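Local coordinates for protein cadherin-5 (Gallus gallus, PDB 3PPE) that mediates calcium-dependent, mainly homophilic adhesion between endothelial cells and helps couple their junctions to actin fibres, here represented by its first two extracellular cadherin domains, at residues G22-S27 with Y35-E40; F46-Q49 with D54-A57. One frame throughout, in Å; residues are numbered along the deposited sequence.

Interaction 1 of 2, residues G22-S27 with Y35-E40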
# COMPACT_ATOMS: atom_id res chain seq x y z
N GLY A 22 5.18 -1.82 1.02
CA GLY A 22 4.67 -3.16 0.78
C GLY A 22 5.20 -4.11 1.83
O GLY A 22 5.76 -3.67 2.84
N LYS A 23 5.05 -5.42 1.60
CA LYS A 23 5.45 -6.37 2.64
C LYS A 23 6.11 -7.59 2.08
O LYS A 23 5.62 -8.18 1.15
CB LYS A 23 4.24 -6.74 3.53
CG LYS A 23 4.58 -7.58 4.77
CD LYS A 23 3.34 -8.27 5.33
CE LYS A 23 3.70 -9.37 6.35
NZ LYS A 23 4.64 -10.52 5.92
N LEU A 24 7.24 -7.97 2.66
CA LEU A 24 7.90 -9.22 2.33
C LEU A 24 7.28 -10.36 3.10
O LEU A 24 6.90 -10.18 4.24
CB LEU A 24 9.39 -9.14 2.70
CG LEU A 24 10.25 -8.12 1.92
CD1 LEU A 24 11.63 -8.07 2.61
CD2 LEU A 24 10.35 -8.58 0.47
N THR A 25 7.21 -11.54 2.48
CA THR A 25 6.81 -12.75 3.22
C THR A 25 7.67 -13.96 2.85
O THR A 25 7.70 -14.36 1.70
CB THR A 25 5.32 -13.11 3.00
OG1 THR A 25 4.49 -11.98 3.32
CG2 THR A 25 4.90 -14.31 3.90
N SER A 26 8.37 -14.52 3.83
CA SER A 26 9.01 -15.84 3.72
C SER A 26 8.22 -16.81 4.55
O SER A 26 7.74 -16.44 5.61
CB SER A 26 10.42 -15.82 4.30
OG SER A 26 10.84 -17.14 4.64
N SER A 27 8.08 -18.04 4.07
CA SER A 27 7.36 -19.08 4.82
C SER A 27 8.13 -19.65 6.00
O SER A 27 7.45 -20.48 6.59
CB SER A 27 6.92 -20.17 3.85
OG SER A 27 8.03 -20.96 3.47
N TYR A 35 13.97 -10.10 8.38
CA TYR A 35 14.00 -9.69 7.00
C TYR A 35 15.08 -8.62 6.83
O TYR A 35 15.13 -7.66 7.59
CB TYR A 35 12.63 -9.13 6.57
CG TYR A 35 11.53 -10.15 6.55
CD1 TYR A 35 10.67 -10.30 7.63
CD2 TYR A 35 11.32 -10.96 5.44
CE1 TYR A 35 9.63 -11.23 7.61
CE2 TYR A 35 10.27 -11.92 5.41
CZ TYR A 35 9.45 -12.05 6.49
OH TYR A 35 8.42 -12.98 6.46
N ILE A 36 15.96 -8.84 5.85
CA ILE A 36 17.08 -7.94 5.55
C ILE A 36 16.98 -7.62 4.06
O ILE A 36 16.63 -8.49 3.26
CB ILE A 36 18.45 -8.60 5.83
CG1 ILE A 36 18.52 -9.12 7.28
CG2 ILE A 36 19.59 -7.62 5.62
CD1 ILE A 36 18.32 -8.03 8.37
N ILE A 37 17.24 -6.37 3.69
CA ILE A 37 17.27 -5.99 2.27
C ILE A 37 18.58 -5.36 1.84
O ILE A 37 19.29 -4.81 2.66
CB ILE A 37 16.06 -5.04 1.89
CG1 ILE A 37 16.04 -3.78 2.77
CG2 ILE A 37 14.75 -5.79 2.03
CD1 ILE A 37 14.95 -2.67 2.35
N GLU A 38 18.89 -5.46 0.54
CA GLU A 38 20.02 -4.83 -0.06
C GLU A 38 19.53 -4.32 -1.40
O GLU A 38 18.44 -4.66 -1.81
CB GLU A 38 21.15 -5.85 -0.30
CG GLU A 38 20.83 -6.85 -1.37
CD GLU A 38 21.97 -7.84 -1.67
OE1 GLU A 38 22.97 -7.46 -2.32
OE2 GLU A 38 21.84 -9.02 -1.29
N GLY A 39 20.34 -3.51 -2.07
CA GLY A 39 20.07 -3.10 -3.45
C GLY A 39 19.83 -1.60 -3.51
O GLY A 39 20.30 -0.85 -2.62
N GLU A 40 19.08 -1.15 -4.52
CA GLU A 40 18.99 0.29 -4.83
C GLU A 40 18.22 1.08 -3.76
O GLU A 40 17.03 0.87 -3.57
CB GLU A 40 18.36 0.52 -6.22
CG GLU A 40 19.22 -0.00 -7.37
CD GLU A 40 18.59 0.37 -8.73
OE1 GLU A 40 19.18 1.23 -9.43
OE2 GLU A 40 17.51 -0.13 -9.03

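Interaction 2 of 2, residues F46-Q49 with D54-A57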
# COMPACT_ATOMS: atom_id res chain seq x y z
N PHE A 46 14.50 3.06 1.60
CA PHE A 46 13.58 1.98 1.90
C PHE A 46 14.12 1.22 3.10
O PHE A 46 15.26 0.78 3.09
CB PHE A 46 13.47 1.05 0.69
CG PHE A 46 12.93 1.75 -0.51
CD1 PHE A 46 13.74 2.00 -1.60
CD2 PHE A 46 11.61 2.20 -0.53
CE1 PHE A 46 13.23 2.67 -2.71
CE2 PHE A 46 11.10 2.91 -1.62
CZ PHE A 46 11.93 3.14 -2.71
N LYS A 47 13.32 1.12 4.14
CA LYS A 47 13.76 0.39 5.32
C LYS A 47 12.69 -0.59 5.76
O LYS A 47 11.49 -0.28 5.72
CB LYS A 47 14.11 1.35 6.47
CG LYS A 47 15.11 2.44 6.13
CD LYS A 47 15.31 3.37 7.32
CE LYS A 47 16.20 4.53 6.93
NZ LYS A 47 16.69 5.22 8.16
N VAL A 48 13.15 -1.74 6.23
CA VAL A 48 12.28 -2.72 6.86
C VAL A 48 11.85 -2.25 8.24
O VAL A 48 12.60 -1.61 8.97
CB VAL A 48 12.98 -4.12 6.99
CG1 VAL A 48 12.12 -5.08 7.82
CG2 VAL A 48 13.23 -4.72 5.62
N GLN A 49 10.60 -2.56 8.59
CA GLN A 49 10.03 -2.12 9.86
C GLN A 49 9.16 -3.21 10.48
O GLN A 49 8.04 -3.46 10.04
CB GLN A 49 9.20 -0.85 9.65
CG GLN A 49 10.01 0.35 9.18
CD GLN A 49 11.06 0.78 10.19
OE1 GLN A 49 10.76 0.90 11.38
NE2 GLN A 49 12.28 1.03 9.72
N ASP A 54 7.45 -5.60 6.57
CA ASP A 54 6.96 -4.34 5.97
C ASP A 54 8.12 -3.41 5.63
O ASP A 54 9.07 -3.28 6.41
CB ASP A 54 5.99 -3.60 6.91
CG ASP A 54 4.67 -4.31 7.05
OD1 ASP A 54 4.51 -4.94 8.10
OD2 ASP A 54 3.78 -4.28 6.16
N ILE A 55 8.04 -2.82 4.44
CA ILE A 55 9.03 -1.89 3.94
C ILE A 55 8.35 -0.55 3.86
O ILE A 55 7.19 -0.46 3.44
CB ILE A 55 9.57 -2.32 2.54
CG1 ILE A 55 10.29 -3.67 2.67
CG2 ILE A 55 10.51 -1.23 1.95
CD1 ILE A 55 10.94 -4.13 1.37
N TYR A 56 9.06 0.46 4.35
CA TYR A 56 8.60 1.84 4.31
C TYR A 56 9.59 2.68 3.55
O TYR A 56 10.77 2.35 3.52
CB TYR A 56 8.44 2.38 5.74
CG TYR A 56 7.14 1.98 6.39
CD1 TYR A 56 6.98 0.73 6.95
CD2 TYR A 56 6.09 2.88 6.48
CE1 TYR A 56 5.78 0.36 7.55
CE2 TYR A 56 4.89 2.53 7.08
CZ TYR A 56 4.74 1.27 7.60
OH TYR A 56 3.54 0.94 8.21
N ALA A 57 9.10 3.77 2.96
CA ALA A 57 9.93 4.77 2.30
C ALA A 57 10.10 5.98 3.21
O ALA A 57 9.13 6.47 3.79
CB ALA A 57 9.26 5.23 0.95

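Interaction 1 of 2, residues G22-S27 with Y35-E40
Y35 and L24 meet across the interior of the first cadherin domain, a beta sandwich in which the end of strand 19-23 and the chain beyond it face strand 33-39 of the opposing sheet. The tyrosine reaches over with its ring passing L24 in the opposite direction, and CB of L24 lies 3.8 Å from CD2 of Y35, obliquely to the ring. With Y35 CG anti to its carbonyl carbon (chi1 -66°), the ring points at the 22-27 backbone and its hydroxyl reaches S26. There S26 N donates to Y35 OH at 3.0 Å, arriving at the edge, in the ring plane, and almost straight at 173°. A phenylalanine here would keep the ring packing but would probably leave the S26 amide without this acceptor and the ring less fixed. S26 OG turns to E85 instead. W2 and W4 of the second subunit pack on Y35 and L24 respectively, which places the contact at the domain-swapped dimer interface. K23 folds back along its own strand end, NZ donating to T25 OG1 and L24 O, and also to the carbonyl O of D52. Deeper along strand 33-39, L24 CD1 touches I37 CG2 at 3.9 Å.

Interaction 2 of 2, residues F46-Q49 with D54-A57
A beta hairpin of the first cadherin domain pairs strand 46-49 with strand 54-57, antiparallel, their short axes 4.6 Å apart at closest approach. K47 and Y56 form a hydrogen-bonded pair joined both ways: K47 N donates to Y56 O at 2.9 Å, and Y56 N returns to K47 O at 2.9 Å, nearly straight at 172°. Farther along, Q49 N reaches D54 O at 2.8 Å through a more bent bond. CA-H...O contacts run beside these bonds, and the Y56 carbonyl oxygen takes the CA-H of F46 as well as the K47 amide.

The two faces differ in character. On the inner one, F46 CB rests against I55 CG2 at 3.9 Å, while the ring, with CG anti to the carbonyl carbon (chi1 -61°), extends past A57 and brings CE2 to 3.9 Å from A57 CB. Y69 meets the F46 ring edge-to-face, and M7 and F90 pack on I55, so this face is part of the hydrophobic interior. V48, on the same face, makes a looser approach to I55. The other face carries K47, Q49, D54 and Y56. Here Q49 CG, anti to the carbonyl carbon (chi1 -63°), lies 3.8 Å from Y56 CD1, and a bend at chi2 turns the amide plane steeply to the ring. The rings of H20 and Y56 meet edge-to-face, and K47 makes a cation-pi contact with F58. One apolar face turned inward and a more polar one outward suits a strand pair in a beta sandwich, here the cadherin fold, with 46-49 as the edge strand of its sheet.

Overall arrangement
Both interactions belong to the first cadherin domain, their centres about 9 Å apart, and they meet where strand 19-23 lies beside strand 54-57: G22 O of interaction 1 is 2.9 Å from I55 N of interaction 2, a probable hydrogen bond. Interaction 2 works within one sheet, through backbone bonds between neighbouring strands, and has an interior and an outer face. Interaction 1 instead joins the chain leaving strand 19-23 to strand 33-39 of the other sheet, mainly through side chains, with a tyrosine hydroxyl accepting its single cross-segment hydrogen bond. It is the more buried of the two, and the second subunit helps cover it, whereas neither segment of the hairpin touches another chain of the assembly.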